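Local coordinates for protein MlnD (Bacillus methylotrophicus, PDB 5IL5) that takes part in macrolactin assembly as a trans-AT polyketide synthase, of which this chain is the double-hotdog dehydratase domain, probably removing water from beta-hydroxyacyl intermediates, at residues A45-I50 with Q110-L115; L32-I36 with E76-A81; Q64-F69 with P101-S105. Numbering follows the deposited sequence.

How the contacts relate
Starting from the N terminus, the turn at 32-36 leads into strand 36-39, and contact 2 pairs that turn with helix 74-86, closing a loop of about forty residues. Strand 46-50 comes next and pairs much later with strand 111-117 in contact 1, the longest closure of the three. Contact 3 (64-69 with 101-105) is nested inside that loop, whereas contact 2 crosses both of the others. Contacts 1 and 2 share a core where Phe48 and Ile50 meet Leu32, Tyr35 and Ile36 and Ile113 reaches Ala78. Met77 extends this core to Phe69 and Met102 of contact 3, so main sheet, helix and the small two-stranded antiparallel pair are joined within the N-terminal hotdog.

Contact 1 of 3, residues A45-I50 with Q110-L115; sequences AQKFLI and QIRIVL
Phe48 (chi1 m) lays its ring edge against Leu115, CD1 to CD1 at 3.7 Å, while its CB touches Ile113 CG2 at 3.8 Å. Both segments run extended, as antiparallel strands at 157° whose axes approach to 4.4 Å. Phe48 and Ile113 form a hydrogen-bonded pair: Phe48 N to Ile113 O is 3.1 Å and Ile113 N to Phe48 O 3.0 Å. Lys47-Val114 and Leu49-Arg112 flank it as non-hydrogen-bonded pairs, each with CA atoms 4.5 Å apart. Toward one end Leu115 N donates to Gln46 O (3.1 Å), toward the other Ile50 N to Ile111 O (2.6 Å). This is the hotdog arrangement: Phe48, Ile50 and Ile113 face helix 74-86, which the sheet wraps. Ile50 (chi1 m, chi2 m) sets CB 3.7 Å from Ile111 CG2 and CD1 4.2 Å from Ile113 CG2. On the reverse face, Lys47 NZ and Arg112 NH1 stand 3.8 Å apart as like charges, each neutralised by its own salt bridge, Lys47 to Asp42 and Arg112 to Glu127.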
# COMPACT_ATOMS: atom_id res chain seq x y z
N ALA A 45 6.42 5.12 8.60
CA ALA A 45 7.17 3.90 8.34
C ALA A 45 6.55 3.10 7.20
O ALA A 45 5.34 3.13 6.96
CB ALA A 45 7.26 3.05 9.61
N GLN A 46 7.43 2.36 6.51
CA GLN A 46 7.02 1.35 5.54
C GLN A 46 6.42 0.15 6.26
O GLN A 46 7.00 -0.36 7.23
CB GLN A 46 8.24 0.93 4.73
CG GLN A 46 8.03 -0.23 3.78
CD GLN A 46 7.40 0.17 2.45
OE1 GLN A 46 7.56 1.30 1.99
NE2 GLN A 46 6.69 -0.76 1.83
N LYS A 47 5.27 -0.33 5.79
CA LYS A 47 4.66 -1.44 6.51
C LYS A 47 3.52 -2.04 5.70
O LYS A 47 2.91 -1.38 4.86
CB LYS A 47 4.16 -0.96 7.87
CG LYS A 47 3.33 0.30 7.80
CD LYS A 47 3.08 0.87 9.17
CE LYS A 47 2.62 2.30 9.06
NZ LYS A 47 2.06 2.79 10.34
N PHE A 48 3.24 -3.32 6.00
CA PHE A 48 2.21 -4.10 5.33
C PHE A 48 1.30 -4.75 6.37
O PHE A 48 1.72 -5.01 7.50
CB PHE A 48 2.80 -5.20 4.45
CG PHE A 48 3.73 -4.72 3.37
CD1 PHE A 48 5.06 -4.45 3.64
CD2 PHE A 48 3.29 -4.61 2.06
CE1 PHE A 48 5.92 -4.03 2.64
CE2 PHE A 48 4.14 -4.20 1.06
CZ PHE A 48 5.46 -3.91 1.35
N LEU A 49 0.07 -5.02 5.96
CA LEU A 49 -0.92 -5.68 6.82
C LEU A 49 -0.84 -7.20 6.63
O LEU A 49 -0.94 -7.70 5.50
CB LEU A 49 -2.32 -5.18 6.48
CG LEU A 49 -3.44 -5.42 7.49
CD1 LEU A 49 -4.59 -4.48 7.16
CD2 LEU A 49 -3.92 -6.85 7.51
N ILE A 50 -0.68 -7.93 7.72
CA ILE A 50 -0.62 -9.39 7.69
C ILE A 50 -2.01 -9.94 7.99
O ILE A 50 -2.69 -9.48 8.91
CB ILE A 50 0.39 -9.92 8.72
CG1 ILE A 50 1.79 -9.34 8.49
CG2 ILE A 50 0.41 -11.46 8.73
CD1 ILE A 50 2.63 -10.10 7.49
N GLN A 110 -4.97 -7.71 14.74
CA GLN A 110 -4.44 -7.44 13.41
C GLN A 110 -2.92 -7.40 13.46
O GLN A 110 -2.34 -6.77 14.35
CB GLN A 110 -5.00 -6.12 12.88
CG GLN A 110 -5.04 -6.01 11.37
CD GLN A 110 -6.08 -6.92 10.73
OE1 GLN A 110 -5.76 -7.73 9.86
NE2 GLN A 110 -7.33 -6.78 11.16
N ILE A 111 -2.27 -8.09 12.52
CA ILE A 111 -0.82 -8.24 12.50
C ILE A 111 -0.25 -7.42 11.35
O ILE A 111 -0.79 -7.45 10.24
CB ILE A 111 -0.42 -9.72 12.37
CG1 ILE A 111 -1.01 -10.54 13.51
CG2 ILE A 111 1.10 -9.85 12.33
CD1 ILE A 111 -1.34 -11.97 13.13
N ARG A 112 0.85 -6.73 11.61
CA ARG A 112 1.53 -5.91 10.62
C ARG A 112 3.03 -6.18 10.69
O ARG A 112 3.55 -6.61 11.72
CB ARG A 112 1.30 -4.42 10.85
CG ARG A 112 2.09 -3.89 12.03
CD ARG A 112 1.72 -2.49 12.39
NE ARG A 112 2.60 -1.98 13.44
CZ ARG A 112 2.72 -0.70 13.75
NH1 ARG A 112 2.01 0.20 13.10
NH2 ARG A 112 3.56 -0.33 14.71
N ILE A 113 3.72 -5.89 9.59
CA ILE A 113 5.17 -5.96 9.54
C ILE A 113 5.72 -4.58 9.21
O ILE A 113 5.30 -3.96 8.23
CB ILE A 113 5.65 -7.00 8.51
CG1 ILE A 113 7.18 -7.04 8.47
CG2 ILE A 113 5.09 -6.70 7.13
CD1 ILE A 113 7.74 -8.23 7.72
N VAL A 114 6.65 -4.11 10.04
CA VAL A 114 7.32 -2.83 9.84
C VAL A 114 8.72 -3.13 9.32
O VAL A 114 9.39 -4.03 9.83
CB VAL A 114 7.38 -2.02 11.15
CG1 VAL A 114 8.08 -0.68 10.92
CG2 VAL A 114 5.99 -1.81 11.71
N LEU A 115 9.14 -2.39 8.30
CA LEU A 115 10.46 -2.54 7.71
C LEU A 115 11.19 -1.21 7.75
O LEU A 115 10.66 -0.19 7.29
CB LEU A 115 10.38 -3.04 6.27
CG LEU A 115 9.57 -4.33 6.07
CD1 LEU A 115 8.14 -4.01 5.68
CD2 LEU A 115 10.25 -5.19 5.02

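Contact 2 of 3, residues L32-I36 with E76-A81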
# COMPACT_ATOMS: atom_id res chain seq x y z
N LEU A 32 -1.46 -8.91 -1.69
CA LEU A 32 -0.07 -8.91 -2.13
C LEU A 32 0.58 -10.28 -1.99
O LEU A 32 1.58 -10.55 -2.66
CB LEU A 32 0.72 -7.87 -1.35
CG LEU A 32 0.30 -6.41 -1.57
CD1 LEU A 32 0.89 -5.52 -0.50
CD2 LEU A 32 0.75 -5.97 -2.95
N HIS A 33 0.05 -11.15 -1.13
CA HIS A 33 0.70 -12.41 -0.82
C HIS A 33 -0.26 -13.22 0.05
O HIS A 33 -1.13 -12.64 0.71
CB HIS A 33 2.04 -12.17 -0.10
CG HIS A 33 2.80 -13.40 0.29
ND1 HIS A 33 2.55 -14.11 1.44
CD2 HIS A 33 3.86 -14.00 -0.31
CE1 HIS A 33 3.41 -15.11 1.53
NE2 HIS A 33 4.21 -15.07 0.48
N PRO A 34 -0.15 -14.56 0.05
CA PRO A 34 -1.07 -15.36 0.88
C PRO A 34 -1.14 -14.91 2.34
O PRO A 34 -2.17 -15.13 2.99
CB PRO A 34 -0.51 -16.78 0.76
CG PRO A 34 0.48 -16.76 -0.38
CD PRO A 34 0.47 -15.39 -0.99
N TYR A 35 -0.07 -14.32 2.88
CA TYR A 35 -0.06 -13.82 4.24
C TYR A 35 -0.07 -12.30 4.33
O TYR A 35 -0.14 -11.76 5.44
CB TYR A 35 1.16 -14.34 5.01
CG TYR A 35 1.46 -15.82 4.85
CD1 TYR A 35 0.45 -16.77 4.88
CD2 TYR A 35 2.77 -16.26 4.72
CE1 TYR A 35 0.74 -18.12 4.75
CE2 TYR A 35 3.07 -17.59 4.59
CZ TYR A 35 2.05 -18.52 4.61
OH TYR A 35 2.35 -19.85 4.48
N ILE A 36 0.00 -11.58 3.20
CA ILE A 36 0.03 -10.12 3.19
C ILE A 36 -1.13 -9.63 2.34
O ILE A 36 -1.20 -9.93 1.14
CB ILE A 36 1.38 -9.58 2.67
CG1 ILE A 36 2.55 -10.15 3.49
CG2 ILE A 36 1.40 -8.06 2.69
CD1 ILE A 36 3.92 -9.90 2.87
N GLU A 76 8.80 -16.19 5.74
CA GLU A 76 8.16 -15.90 4.46
C GLU A 76 7.50 -14.52 4.48
O GLU A 76 7.57 -13.78 3.49
CB GLU A 76 7.16 -17.00 4.11
CG GLU A 76 6.39 -16.79 2.82
CD GLU A 76 7.27 -16.77 1.59
OE1 GLU A 76 8.43 -17.24 1.68
OE2 GLU A 76 6.79 -16.31 0.53
N MET A 77 6.84 -14.17 5.58
CA MET A 77 6.25 -12.83 5.69
C MET A 77 7.32 -11.76 5.49
O MET A 77 7.12 -10.80 4.74
CB MET A 77 5.58 -12.64 7.05
CG MET A 77 4.35 -13.48 7.29
SD MET A 77 3.79 -13.43 9.01
CE MET A 77 2.51 -14.66 8.94
N ALA A 78 8.45 -11.91 6.17
CA ALA A 78 9.52 -10.92 6.03
C ALA A 78 10.11 -10.94 4.63
O ALA A 78 10.36 -9.88 4.04
CB ALA A 78 10.60 -11.19 7.08
N ARG A 79 10.34 -12.14 4.08
CA ARG A 79 10.91 -12.23 2.75
C ARG A 79 10.00 -11.59 1.72
O ARG A 79 10.47 -10.87 0.83
CB ARG A 79 11.17 -13.69 2.39
CG ARG A 79 11.75 -13.89 0.99
CD ARG A 79 11.27 -15.16 0.35
NE ARG A 79 9.83 -15.19 0.16
CZ ARG A 79 9.18 -14.50 -0.78
NH1 ARG A 79 9.84 -13.71 -1.62
NH2 ARG A 79 7.87 -14.60 -0.89
N ALA A 80 8.70 -11.85 1.81
CA ALA A 80 7.77 -11.25 0.86
C ALA A 80 7.68 -9.75 1.05
O ALA A 80 7.70 -8.98 0.08
CB ALA A 80 6.40 -11.91 0.99
N ALA A 81 7.58 -9.29 2.30
CA ALA A 81 7.50 -7.86 2.55
C ALA A 81 8.79 -7.17 2.11
O ALA A 81 8.75 -6.12 1.45
CB ALA A 81 7.24 -7.59 4.03
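The central helix of the N-terminal hotdog, residues 74-86, meets here the turn that leads into strand 36-39, outermost in the sheet of this chain. That turn is a type I beta turn from His33 to Ile36, closed by Ile36 N donating to His33 O at 2.9 Å, and it packs directly on the helix. The His33 imidazole is held at both nitrogens. ND1 accepts from Tyr35 N at 3.0 Å inside the turn, and NE2 donates to Glu76 OE2 at 2.9 Å on the helix, so the proton of this ring sits on NE2. Ala80, one helical turn beyond Glu76, places its CB over the ring face, 3.9 Å from the His33 centroid, in a CH-pi contact.

Glu76 is equally busy. Arg79 grips its carboxylate with two bonds, Arg79 NE to Glu76 OE1 at 2.9 Å and Arg79 NH2 to Glu76 OE2 at a very short 2.5 Å, the two together forming a salt bridge. The backbone amides of Ile212 and Ile213 also donate to it, which ties the helix to the C-terminal half of the domain.

Apolar contacts fill in around this polar centre. Ile36 CD1 comes within 3.7 Å of Ala80 CB and 4.2 Å of Ala81 CB, small residues that let the isoleucine lie close to the helix. Tyr35 CB rests 4.0 Å from Met77 CG, and its CE2 lies 3.8 Å from Glu76 CG. All this surrounds a central helix wrapped by an antiparallel sheet, the hallmark of the hotdog fold.

Contact 3 of 3, residues Q64-F69 with P101-S105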
# COMPACT_ATOMS: atom_id res chain seq x y z
N GLN A 64 0.73 -23.81 25.66
CA GLN A 64 -0.33 -22.90 25.28
C GLN A 64 -1.66 -23.65 25.17
O GLN A 64 -1.72 -24.72 24.56
CB GLN A 64 0.00 -22.24 23.94
CG GLN A 64 1.20 -21.30 23.99
CD GLN A 64 0.95 -20.08 24.86
OE1 GLN A 64 -0.19 -19.59 24.95
NE2 GLN A 64 2.00 -19.59 25.52
N ASP A 65 -2.71 -23.07 25.75
CA ASP A 65 -4.06 -23.57 25.54
C ASP A 65 -4.52 -23.32 24.11
O ASP A 65 -5.23 -24.15 23.53
CB ASP A 65 -5.03 -22.92 26.53
CG ASP A 65 -5.02 -23.58 27.88
OD1 ASP A 65 -4.68 -24.79 27.96
OD2 ASP A 65 -5.34 -22.91 28.88
N ARG A 66 -4.13 -22.20 23.53
CA ARG A 66 -4.65 -21.76 22.24
C ARG A 66 -3.77 -22.26 21.09
O ARG A 66 -2.57 -22.50 21.26
CB ARG A 66 -4.71 -20.23 22.22
CG ARG A 66 -5.52 -19.65 23.37
CD ARG A 66 -5.88 -18.20 23.15
NE ARG A 66 -6.77 -17.68 24.19
CZ ARG A 66 -8.10 -17.67 24.14
NH1 ARG A 66 -8.75 -18.17 23.10
NH2 ARG A 66 -8.78 -17.16 25.16
N GLU A 67 -4.39 -22.42 19.93
CA GLU A 67 -3.67 -22.72 18.69
C GLU A 67 -2.76 -21.55 18.31
O GLU A 67 -2.94 -20.42 18.76
CB GLU A 67 -4.67 -23.02 17.57
CG GLU A 67 -5.28 -24.41 17.64
CD GLU A 67 -6.45 -24.60 16.69
OE1 GLU A 67 -6.50 -23.89 15.66
OE2 GLU A 67 -7.31 -25.46 16.97
N MET A 68 -1.76 -21.84 17.47
CA MET A 68 -0.79 -20.83 17.05
C MET A 68 -0.49 -20.96 15.56
O MET A 68 -0.46 -22.06 15.01
CB MET A 68 0.55 -20.95 17.77
CG MET A 68 0.53 -20.66 19.23
SD MET A 68 2.13 -21.05 19.92
CE MET A 68 2.03 -22.83 19.98
N PHE A 69 -0.23 -19.82 14.94
CA PHE A 69 0.33 -19.82 13.60
C PHE A 69 1.79 -20.26 13.68
O PHE A 69 2.52 -19.79 14.56
CB PHE A 69 0.23 -18.44 12.97
CG PHE A 69 0.60 -18.41 11.51
CD1 PHE A 69 -0.30 -18.82 10.55
CD2 PHE A 69 1.85 -17.99 11.11
CE1 PHE A 69 0.03 -18.81 9.22
CE2 PHE A 69 2.19 -17.98 9.77
CZ PHE A 69 1.28 -18.39 8.82
N PRO A 101 4.46 -15.99 20.49
CA PRO A 101 3.70 -16.77 19.51
C PRO A 101 2.48 -16.01 19.01
O PRO A 101 1.89 -15.18 19.71
CB PRO A 101 3.28 -18.01 20.31
CG PRO A 101 3.20 -17.53 21.71
CD PRO A 101 4.30 -16.51 21.86
N MET A 102 2.11 -16.32 17.77
CA MET A 102 0.91 -15.73 17.16
C MET A 102 -0.29 -16.54 17.62
O MET A 102 -0.79 -17.44 16.93
CB MET A 102 1.03 -15.72 15.64
CG MET A 102 2.10 -14.78 15.11
SD MET A 102 2.04 -14.59 13.32
CE MET A 102 3.21 -13.25 13.08
N LEU A 103 -0.77 -16.22 18.82
CA LEU A 103 -2.00 -16.83 19.30
C LEU A 103 -3.14 -16.49 18.35
O LEU A 103 -3.29 -15.34 17.92
CB LEU A 103 -2.34 -16.33 20.70
CG LEU A 103 -1.26 -16.46 21.77
CD1 LEU A 103 -1.75 -15.86 23.08
CD2 LEU A 103 -0.87 -17.91 21.95
N GLN A 104 -3.93 -17.50 18.01
CA GLN A 104 -5.11 -17.31 17.18
C GLN A 104 -6.34 -17.55 18.05
O GLN A 104 -6.54 -18.65 18.57
CB GLN A 104 -5.10 -18.21 15.95
CG GLN A 104 -6.28 -17.93 15.00
CD GLN A 104 -6.12 -16.65 14.17
OE1 GLN A 104 -6.92 -15.71 14.28
NE2 GLN A 104 -5.12 -16.64 13.29
N SER A 105 -7.15 -16.51 18.19
CA SER A 105 -8.25 -16.50 19.14
C SER A 105 -9.50 -16.01 18.42
O SER A 105 -9.65 -16.24 17.22
CB SER A 105 -7.91 -15.60 20.34
OG SER A 105 -8.93 -15.64 21.31
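Two backbone bonds join these short, weakly bonded strands: Gln104 N donates to Glu67 O at 3.2 Å, and Phe69 N to Met102 O, also at 3.2 Å. Met102 O also accepts a CA-H...O contact from Met68 CA at 3.4 Å. Between these bonds, Met68 and Leu103 form an antiparallel non-hydrogen-bonded pair, their CA atoms 4.8 Å apart. Met102 is the centre of an inverse gamma turn, so Leu103 N bonds weakly to Pro101 O at 3.0 Å. The Met68 backbone bonds outward to Ile59, and the Glu67 carboxylate has a long, weak ion pair with Lys60. This two-stranded pair lies beside the hotdog helix 74-86, apart from the main sheet. On the helix side, Phe69 CB meets Met102 CB at 3.9 Å, and Met102 SD lies obliquely 5.1 Å from the Phe69 ring centroid, a Met-aromatic contact; both side chains reach Met77. On the opposite face Met68 SD touches Pro101 CB at 3.3 Å. Arg66 NH1 approaches Ser105 OG to 3.1 Å, at an angle too poor for a hydrogen bond.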